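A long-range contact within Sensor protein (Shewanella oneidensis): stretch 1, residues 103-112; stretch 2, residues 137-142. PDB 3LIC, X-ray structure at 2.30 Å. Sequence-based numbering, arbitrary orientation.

Stretch 1, residues 103-112: YLDIGADGYD
Stretch 2, residues 137-142: FDEGAG

What backbone shapes bring the two stretches together? Stretch 1 runs as a strand through Asp-105 and turns at once into a short helix, Ile-106 to Asp-109. Asp-105 caps that helix: with chi1 t, its OD1 accepts from Gly-107 N at 3.0 Å. Backbone bonds tighten the coil, from Asp-109 N to Asp-105 O at 2.9 Å and from Tyr-111 N to Ile-106 O at 2.8 Å, and the chain then extends at Tyr-111 (phi/psi -174/164). Stretch 2 contains a type II beta turn from Asp-138 to Ala-141, with Glu-139 at -66/123 and Gly-140 at 102/-8, closed by Ala-141 N bonding to Asp-138 O at 3.0 Å.

Where do the backbones come closest, and why is glycine suited there? The register is set by Gly-110 and Gly-140, whose CA atoms lie 4.8 Å apart. No backbone-to-backbone hydrogen bond joins the stretches; instead Gly-110 CA makes a CA-H...O contact with Gly-140 O at 3.5 Å, with an angle of 129° at the hydrogen. At the positive phi of Gly-140 a CB would be jammed against the carbonyl oxygen of Glu-139, and it would also clash with Gly-110 O at 3.0 Å. A CB on Gly-110 would instead run into Ile-106 CA within its own stretch, again at 3.0 Å.

Which polar bond ties the stretches together? Tyr-111, with chi1 p at 52° and chi2 70°, points its CA-to-CB bond toward stretch 2, and its OH donates to Asp-138 OD1 at 2.6 Å. The phenol donates to the buried carboxylate, a strong acceptor, and the bond is short; OD1 lies at the edge of the ring, near its plane. The other carboxylate oxygen serves its own turn: Asp-138, chi1 t at -165°, accepts from Gly-142 N through OD2 at 2.8 Å. One side chain thus braces the loop locally while holding the tyrosine.

How do the apolar groups meet? Ala-141 is small and buried, its CA-to-CB bond directed toward stretch 1. Tyr-111 CE2 approaches Ala-141 CB at 3.8 Å, obliquely to the ring, and Ile-106 CD1 reaches the same Ala-141 CB at 4.0 Å. Ile-106 leaves its backbone sideways, but its m, t rotamer brings its end nearer. Leu-104, chi1 p and chi2 t, points toward stretch 2 and sets CD1 3.4 Å from Gly-140 O and 4.2 Å from Ala-141 CA, packing against the turn's backbone. Altogether the contact buries 257 Å², both sides summed.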

# COMPACT_ATOMS: atom_id res chain seq x y z
N TYR A 103 1.34 -1.32 21.05
CA TYR A 103 0.90 0.02 21.06
C TYR A 103 2.10 0.98 21.32
O TYR A 103 3.02 0.65 22.11
CB TYR A 103 -0.14 0.22 22.15
CG TYR A 103 -0.33 1.70 22.43
CD1 TYR A 103 -1.22 2.47 21.67
CD2 TYR A 103 0.39 2.35 23.45
CE1 TYR A 103 -1.37 3.87 21.89
CE2 TYR A 103 0.20 3.73 23.70
CZ TYR A 103 -0.70 4.47 22.90
OH TYR A 103 -0.84 5.83 23.14
N LEU A 104 2.13 2.14 20.66
CA LEU A 104 3.02 3.19 21.11
C LEU A 104 2.42 4.51 20.71
O LEU A 104 1.67 4.58 19.71
CB LEU A 104 4.45 3.09 20.54
CG LEU A 104 4.71 3.34 19.05
CD1 LEU A 104 6.19 3.75 18.76
CD2 LEU A 104 4.36 2.06 18.37
N ASP A 105 2.73 5.52 21.49
CA ASP A 105 2.52 6.85 21.08
C ASP A 105 3.70 7.24 20.17
O ASP A 105 4.83 7.47 20.65
CB ASP A 105 2.41 7.77 22.31
CG ASP A 105 2.26 9.19 21.92
OD1 ASP A 105 2.24 9.48 20.70
OD2 ASP A 105 2.18 10.05 22.80
N ILE A 106 3.46 7.31 18.85
CA ILE A 106 4.55 7.59 17.93
C ILE A 106 5.22 8.95 18.28
O ILE A 106 6.40 9.14 18.11
CB ILE A 106 4.02 7.56 16.49
CG1 ILE A 106 3.64 6.14 16.09
CG2 ILE A 106 5.00 8.07 15.47
CD1 ILE A 106 3.15 6.07 14.59
N GLY A 107 4.47 9.90 18.81
CA GLY A 107 5.03 11.23 19.00
C GLY A 107 5.92 11.28 20.26
O GLY A 107 6.63 12.24 20.46
N ALA A 108 5.88 10.25 21.11
CA ALA A 108 6.69 10.19 22.34
C ALA A 108 7.82 9.20 22.13
O ALA A 108 8.97 9.46 22.52
CB ALA A 108 5.79 9.76 23.58
N ASP A 109 7.51 8.06 21.52
CA ASP A 109 8.46 6.97 21.50
C ASP A 109 8.78 6.46 20.13
O ASP A 109 9.45 5.42 20.02
CB ASP A 109 7.96 5.79 22.36
CG ASP A 109 7.62 6.24 23.79
OD1 ASP A 109 8.25 7.18 24.34
OD2 ASP A 109 6.68 5.71 24.36
N GLY A 110 8.29 7.15 19.09
CA GLY A 110 8.46 6.58 17.77
C GLY A 110 9.26 7.52 16.87
O GLY A 110 10.38 7.21 16.45
N TYR A 111 8.66 8.66 16.52
CA TYR A 111 9.38 9.59 15.69
C TYR A 111 8.58 10.84 15.55
O TYR A 111 7.39 10.89 15.91
CB TYR A 111 9.77 8.99 14.33
CG TYR A 111 8.63 8.35 13.53
CD1 TYR A 111 7.61 9.14 12.94
CD2 TYR A 111 8.58 6.98 13.33
CE1 TYR A 111 6.57 8.56 12.18
CE2 TYR A 111 7.57 6.40 12.54
CZ TYR A 111 6.56 7.19 11.98
OH TYR A 111 5.56 6.59 11.20
N ASP A 112 9.24 11.89 15.10
CA ASP A 112 8.57 13.17 14.93
C ASP A 112 7.87 13.11 13.59
O ASP A 112 8.49 13.36 12.53
CB ASP A 112 9.58 14.29 14.96
CG ASP A 112 8.96 15.63 14.71
OD1 ASP A 112 7.72 15.73 14.55
OD2 ASP A 112 9.69 16.60 14.69
N PHE A 137 9.53 2.23 4.92
CA PHE A 137 9.83 1.35 6.01
C PHE A 137 9.44 2.13 7.27
O PHE A 137 9.96 3.21 7.51
CB PHE A 137 11.36 1.10 6.11
CG PHE A 137 11.71 0.18 7.25
CD1 PHE A 137 11.05 -1.04 7.37
CD2 PHE A 137 12.62 0.53 8.22
CE1 PHE A 137 11.32 -1.91 8.44
CE2 PHE A 137 12.88 -0.37 9.32
CZ PHE A 137 12.24 -1.58 9.39
N ASP A 138 8.58 1.57 8.11
CA ASP A 138 8.04 2.36 9.24
C ASP A 138 8.91 2.35 10.49
O ASP A 138 8.43 2.02 11.56
CB ASP A 138 6.60 1.92 9.56
CG ASP A 138 5.89 2.91 10.45
OD1 ASP A 138 6.20 4.14 10.42
OD2 ASP A 138 5.01 2.47 11.19
N GLU A 139 10.15 2.81 10.38
CA GLU A 139 11.17 2.58 11.37
C GLU A 139 10.86 3.27 12.65
O GLU A 139 10.67 4.50 12.67
CB GLU A 139 12.50 3.14 10.89
CG GLU A 139 13.53 3.18 12.03
CD GLU A 139 14.90 2.77 11.55
OE1 GLU A 139 15.67 3.68 11.17
OE2 GLU A 139 15.20 1.56 11.49
N GLY A 140 10.80 2.52 13.75
CA GLY A 140 10.56 3.21 15.02
C GLY A 140 9.10 3.03 15.40
O GLY A 140 8.70 3.35 16.51
N ALA A 141 8.31 2.46 14.52
CA ALA A 141 6.91 2.29 14.87
C ALA A 141 6.55 0.94 14.39
O ALA A 141 6.85 -0.02 15.06
CB ALA A 141 6.01 3.36 14.25
N GLY A 142 5.93 0.85 13.24
CA GLY A 142 5.52 -0.45 12.72
C GLY A 142 6.74 -1.29 12.44
O GLY A 142 6.66 -2.49 12.56